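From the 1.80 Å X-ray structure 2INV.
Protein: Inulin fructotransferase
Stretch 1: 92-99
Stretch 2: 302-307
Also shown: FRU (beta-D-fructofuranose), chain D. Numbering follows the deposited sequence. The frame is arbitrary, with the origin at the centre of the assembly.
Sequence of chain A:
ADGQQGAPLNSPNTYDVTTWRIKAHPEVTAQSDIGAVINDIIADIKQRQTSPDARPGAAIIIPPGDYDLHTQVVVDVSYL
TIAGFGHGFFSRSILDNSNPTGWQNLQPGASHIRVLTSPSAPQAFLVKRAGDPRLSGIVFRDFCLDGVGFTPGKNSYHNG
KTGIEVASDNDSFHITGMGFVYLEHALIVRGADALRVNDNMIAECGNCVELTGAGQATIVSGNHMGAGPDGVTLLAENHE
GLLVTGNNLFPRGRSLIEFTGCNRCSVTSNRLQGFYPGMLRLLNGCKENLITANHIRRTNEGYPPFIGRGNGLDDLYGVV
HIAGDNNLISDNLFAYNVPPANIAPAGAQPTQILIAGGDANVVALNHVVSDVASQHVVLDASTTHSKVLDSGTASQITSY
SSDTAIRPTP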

ATOM      1  N   ARG A  92     -22.916   0.469 -12.673  1.00 13.14           N
ATOM      2  CA  ARG A  92     -23.844   0.467 -13.796  1.00 12.82           C
ATOM      3  C   ARG A  92     -24.517  -0.890 -13.900  1.00 12.82           C
ATOM      4  O   ARG A  92     -25.633  -1.011 -14.410  1.00 12.32           O
ATOM      5  CB  ARG A  92     -23.123   0.779 -15.110  1.00 12.39           C
ATOM      6  CG  ARG A  92     -22.994   2.268 -15.408  1.00 12.56           C
ATOM      7  CD  ARG A  92     -22.418   2.507 -16.789  1.00 11.99           C
ATOM      8  NE  ARG A  92     -22.375   3.925 -17.156  1.00 13.37           N
ATOM      9  CZ  ARG A  92     -23.448   4.660 -17.451  1.00 12.82           C
ATOM     10  NH1 ARG A  92     -24.662   4.116 -17.425  1.00 12.66           N
ATOM     11  NH2 ARG A  92     -23.313   5.939 -17.776  1.00 12.68           N
ATOM     12  N   SER A  93     -23.829  -1.911 -13.405  1.00 12.53           N
ATOM     13  CA  SER A  93     -24.338  -3.278 -13.422  1.00 13.28           C
ATOM     14  C   SER A  93     -25.636  -3.370 -12.631  1.00 13.82           C
ATOM     15  O   SER A  93     -26.616  -3.920 -13.098  1.00 14.61           O
ATOM     16  CB  SER A  93     -23.300  -4.230 -12.813  1.00 12.79           C
ATOM     17  OG  SER A  93     -23.667  -5.581 -13.011  1.00 12.94           O
ATOM     18  N   ILE A  94     -25.636  -2.828 -11.422  1.00 14.37           N
ATOM     19  CA  ILE A  94     -26.830  -2.871 -10.596  1.00 15.29           C
ATOM     20  C   ILE A  94     -27.942  -2.010 -11.204  1.00 15.01           C
ATOM     21  O   ILE A  94     -29.104  -2.402 -11.191  1.00 16.22           O
ATOM     22  CB  ILE A  94     -26.512  -2.454  -9.140  1.00 14.84           C
ATOM     23  CG1 ILE A  94     -25.535  -3.468  -8.542  1.00 15.46           C
ATOM     24  CG2 ILE A  94     -27.790  -2.403  -8.318  1.00 15.50           C
ATOM     25  CD1 ILE A  94     -25.005  -3.110  -7.170  1.00 14.94           C
ATOM     26  N   LEU A  95     -27.596  -0.855 -11.764  1.00 15.35           N
ATOM     27  CA  LEU A  95     -28.605  -0.002 -12.393  1.00 15.49           C
ATOM     28  C   LEU A  95     -29.297  -0.759 -13.526  1.00 16.03           C
ATOM     29  O   LEU A  95     -30.524  -0.759 -13.622  1.00 15.10           O
ATOM     30  CB  LEU A  95     -27.973   1.286 -12.951  1.00 15.73           C
ATOM     31  CG  LEU A  95     -28.892   2.122 -13.851  1.00 16.40           C
ATOM     32  CD1 LEU A  95     -29.954   2.811 -13.016  1.00 16.59           C
ATOM     33  CD2 LEU A  95     -28.068   3.158 -14.604  1.00 15.94           C
ATOM     34  N   ASP A  96     -28.493  -1.390 -14.382  1.00 16.44           N
ATOM     35  CA  ASP A  96     -28.983  -2.156 -15.533  1.00 16.76           C
ATOM     36  C   ASP A  96     -29.836  -3.365 -15.193  1.00 17.27           C
ATOM     37  O   ASP A  96     -30.550  -3.892 -16.044  1.00 18.03           O
ATOM     38  CB  ASP A  96     -27.821  -2.662 -16.392  1.00 17.54           C
ATOM     39  CG  ASP A  96     -27.343  -1.644 -17.394  1.00 18.06           C
ATOM     40  OD1 ASP A  96     -28.162  -0.820 -17.855  1.00 20.02           O
ATOM     41  OD2 ASP A  96     -26.146  -1.681 -17.753  1.00 19.59           O
ATOM     42  N   ASN A  97     -29.739  -3.821 -13.956  1.00 17.38           N
ATOM     43  CA  ASN A  97     -30.489  -4.986 -13.533  1.00 18.59           C
ATOM     44  C   ASN A  97     -31.509  -4.641 -12.456  1.00 18.92           C
ATOM     45  O   ASN A  97     -32.069  -5.528 -11.800  1.00 19.20           O
ATOM     46  CB  ASN A  97     -29.517  -6.071 -13.055  1.00 18.77           C
ATOM     47  CG  ASN A  97     -28.728  -6.695 -14.207  1.00 18.70           C
ATOM     48  OD1 ASN A  97     -29.289  -7.411 -15.041  1.00 18.83           O
ATOM     49  ND2 ASN A  97     -27.428  -6.414 -14.264  1.00 19.26           N
ATOM     50  N   SER A  98     -31.764  -3.343 -12.300  1.00 19.10           N
ATOM     51  CA  SER A  98     -32.726  -2.840 -11.318  1.00 19.30           C
ATOM     52  C   SER A  98     -33.748  -1.921 -11.981  1.00 19.97           C
ATOM     53  O   SER A  98     -33.679  -1.647 -13.182  1.00 18.96           O
ATOM     54  CB  SER A  98     -32.012  -2.045 -10.224  1.00 19.12           C
ATOM     55  OG  SER A  98     -31.106  -2.855  -9.504  1.00 19.13           O
ATOM     56  N   ASN A  99     -34.710  -1.469 -11.180  1.00 20.98           N
ATOM     57  CA  ASN A  99     -35.756  -0.559 -11.630  1.00 22.13           C
ATOM     58  C   ASN A  99     -35.384   0.862 -11.206  1.00 22.47           C
ATOM     59  O   ASN A  99     -35.534   1.232 -10.044  1.00 23.53           O
ATOM     60  CB  ASN A  99     -37.110  -0.941 -11.015  1.00 22.48           C
ATOM     61  CG  ASN A  99     -38.258  -0.085 -11.541  1.00 23.55           C
ATOM     62  OD1 ASN A  99     -38.073   1.080 -11.916  1.00 22.54           O
ATOM     63  ND2 ASN A  99     -39.455  -0.663 -11.563  1.00 23.27           N
ATOM     64  N   GLY A 302     -23.328 -15.092  -6.884  1.00 22.30           N
ATOM     65  CA  GLY A 302     -24.397 -14.677  -5.993  1.00 23.99           C
ATOM     66  C   GLY A 302     -25.407 -13.660  -6.501  1.00 24.58           C
ATOM     67  O   GLY A 302     -26.463 -13.496  -5.875  1.00 25.96           O
ATOM     68  N   TYR A 303     -25.118 -13.002  -7.623  1.00 24.37           N
ATOM     69  CA  TYR A 303     -26.046 -12.012  -8.174  1.00 23.87           C
ATOM     70  C   TYR A 303     -26.798 -12.636  -9.354  1.00 23.67           C
ATOM     71  O   TYR A 303     -26.231 -12.855 -10.421  1.00 23.67           O
ATOM     72  CB  TYR A 303     -25.252 -10.777  -8.593  1.00 23.95           C
ATOM     73  CG  TYR A 303     -26.047  -9.547  -8.979  1.00 23.64           C
ATOM     74  CD1 TYR A 303     -27.086  -9.063  -8.181  1.00 23.99           C
ATOM     75  CD2 TYR A 303     -25.699  -8.815 -10.117  1.00 23.43           C
ATOM     76  CE1 TYR A 303     -27.755  -7.871  -8.510  1.00 23.09           C
ATOM     77  CE2 TYR A 303     -26.352  -7.629 -10.446  1.00 21.96           C
ATOM     78  CZ  TYR A 303     -27.376  -7.163  -9.641  1.00 23.03           C
ATOM     79  OH  TYR A 303     -28.000  -5.983  -9.971  1.00 20.19           O
ATOM     80  N   PRO A 304     -28.092 -12.934  -9.158  1.00 23.89           N
ATOM     81  CA  PRO A 304     -29.029 -13.537 -10.111  1.00 23.30           C
ATOM     82  C   PRO A 304     -28.854 -13.253 -11.613  1.00 22.62           C
ATOM     83  O   PRO A 304     -28.828 -14.184 -12.420  1.00 23.00           O
ATOM     84  CB  PRO A 304     -30.375 -13.083  -9.564  1.00 23.53           C
ATOM     85  CG  PRO A 304     -30.154 -13.259  -8.100  1.00 24.12           C
ATOM     86  CD  PRO A 304     -28.777 -12.653  -7.881  1.00 23.96           C
ATOM     87  N   PRO A 305     -28.760 -11.973 -12.012  1.00 22.73           N
ATOM     88  CA  PRO A 305     -28.587 -11.665 -13.436  1.00 21.78           C
ATOM     89  C   PRO A 305     -27.501 -12.501 -14.106  1.00 21.83           C
ATOM     90  O   PRO A 305     -27.585 -12.833 -15.295  1.00 21.86           O
ATOM     91  CB  PRO A 305     -28.227 -10.191 -13.415  1.00 22.52           C
ATOM     92  CG  PRO A 305     -29.089  -9.672 -12.337  1.00 21.73           C
ATOM     93  CD  PRO A 305     -29.002 -10.737 -11.242  1.00 22.65           C
ATOM     94  N   PHE A 306     -26.497 -12.867 -13.318  1.00 21.25           N
ATOM     95  CA  PHE A 306     -25.363 -13.638 -13.813  1.00 20.40           C
ATOM     96  C   PHE A 306     -25.354 -15.093 -13.424  1.00 20.91           C
ATOM     97  O   PHE A 306     -24.384 -15.799 -13.698  1.00 20.60           O
ATOM     98  CB  PHE A 306     -24.089 -12.993 -13.320  1.00 19.26           C
ATOM     99  CG  PHE A 306     -23.870 -11.672 -13.909  1.00 17.57           C
ATOM    100  CD1 PHE A 306     -23.438 -11.557 -15.224  1.00 17.37           C
ATOM    101  CD2 PHE A 306     -24.213 -10.526 -13.209  1.00 16.56           C
ATOM    102  CE1 PHE A 306     -23.357 -10.329 -15.836  1.00 16.86           C
ATOM    103  CE2 PHE A 306     -24.136  -9.280 -13.821  1.00 17.12           C
ATOM    104  CZ  PHE A 306     -23.710  -9.184 -15.136  1.00 15.90           C
ATOM    105  N   ILE A 307     -26.411 -15.560 -12.780  1.00 21.28           N
ATOM    106  CA  ILE A 307     -26.398 -16.952 -12.409  1.00 22.45           C
ATOM    107  C   ILE A 307     -26.461 -17.775 -13.675  1.00 23.40           C
ATOM    108  O   ILE A 307     -27.171 -17.438 -14.623  1.00 23.76           O
ATOM    109  CB  ILE A 307     -27.549 -17.310 -11.475  1.00 21.90           C
ATOM    110  CG1 ILE A 307     -27.343 -16.587 -10.148  1.00 22.64           C
ATOM    111  CG2 ILE A 307     -27.591 -18.811 -11.268  1.00 22.43           C
ATOM    112  CD1 ILE A 307     -28.452 -16.776  -9.159  1.00 23.05           C
TER
HETATM  113  C1  FRU D   2     -22.686  -6.485  -9.440  1.00 25.78           C
HETATM  114  C2  FRU D   2     -21.315  -6.664  -8.659  1.00 25.18           C
HETATM  115  C3  FRU D   2     -20.074  -6.127  -9.428  1.00 24.41           C
HETATM  116  C4  FRU D   2     -18.918  -7.080  -9.050  1.00 23.81           C
HETATM  117  C5  FRU D   2     -19.654  -8.358  -8.776  1.00 23.70           C
HETATM  118  C6  FRU D   2     -19.140  -8.943  -7.450  1.00 23.40           C
HETATM  119  O1  FRU D   2     -22.549  -6.807 -10.849  1.00 25.60           O
HETATM  120  O3  FRU D   2     -19.599  -4.829  -9.687  1.00 24.53           O
HETATM  121  O4  FRU D   2     -17.919  -7.154 -10.051  1.00 22.82           O
HETATM  122  O5  FRU D   2     -21.094  -8.057  -8.757  1.00 24.61           O
HETATM  123  O6  FRU D   2     -19.417 -10.283  -7.488  1.00 23.25           O
HETATM  124  O   HOH W   1     -30.709  -6.136  -9.319  1.00 27.43           O

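No direct hydrogen bond joins these two stretches, although hydroxyl and amide groups crowd the place where they meet; the polar link between them runs through a water. Water 1 donates a hydrogen bond to Asn97 O at 2.9 Å and makes another with Tyr303 OH at 2.8 Å, so that it ties a backbone carbonyl of the first stretch to a phenol of the second.

The contact between the two stretches is small, burying 225 Å² over both sides, between segments more than two hundred residues apart in sequence. The first stretch begins as helix, with Asn97 to Asn99 in loop; the second is a bend containing a short 3-10 segment at Pro305 and Phe306. The chains come nearest at Asn97 and Pro305, whose CA atoms lie 6.9 Å apart.

Tyr303 contributes most to the contact. With chi1 in the t well, its ring carries the hydroxyl to Ile94 and Asn97, where Tyr303 OH lies 3.4 Å from Ile94 CA and 3.4 Å from Asn97 CB. Tyrosine suits this position because its ring offers apolar surface while its hydroxyl reaches the water. Ile94 supplies matching hydrocarbon, with Ile94 CG1 4.3 Å from Tyr303 CZ.

Asn97 faces the second stretch, but its amide is partly committed to its own stretch: Asn97 ND2 donates to Ser93 O at 2.9 Å. This bond helps hold the side chain in place, beside a weak backbone bond from Asn97 N to Ser93 O at 3.2 Å. The carboxamide oxygen then packs against a proline, Asn97 OD1 lying 3.4 Å from Pro305 CB. Pro305 has no backbone N-H to offer, and its compact ring presents carbon to its neighbour. Next along the loop, Ser98 turns its hydroxyl back to the helix, Ser98 OG donating to Ile94 O at 2.7 Å.

The second stretch is braced internally as well. Phe306 N donates to Tyr303 O at 2.9 Å, and Ile307 N to Pro304 O at 2.8 Å. The CA-to-CB bond of Phe306 points sideways, yet the end of its side chain comes nearer, and Ser93 OG meets the ring edge 3.8 Å from Phe306 CE2.

That same serine reaches the sugar. Ser93 OG and FRU O1 are hydrogen-bonded at 2.7 Å, and either could be the donor. Serine is small enough to do both. Tyr303 also borders the fructose, Tyr303 CD2 lying 3.8 Å from FRU O1.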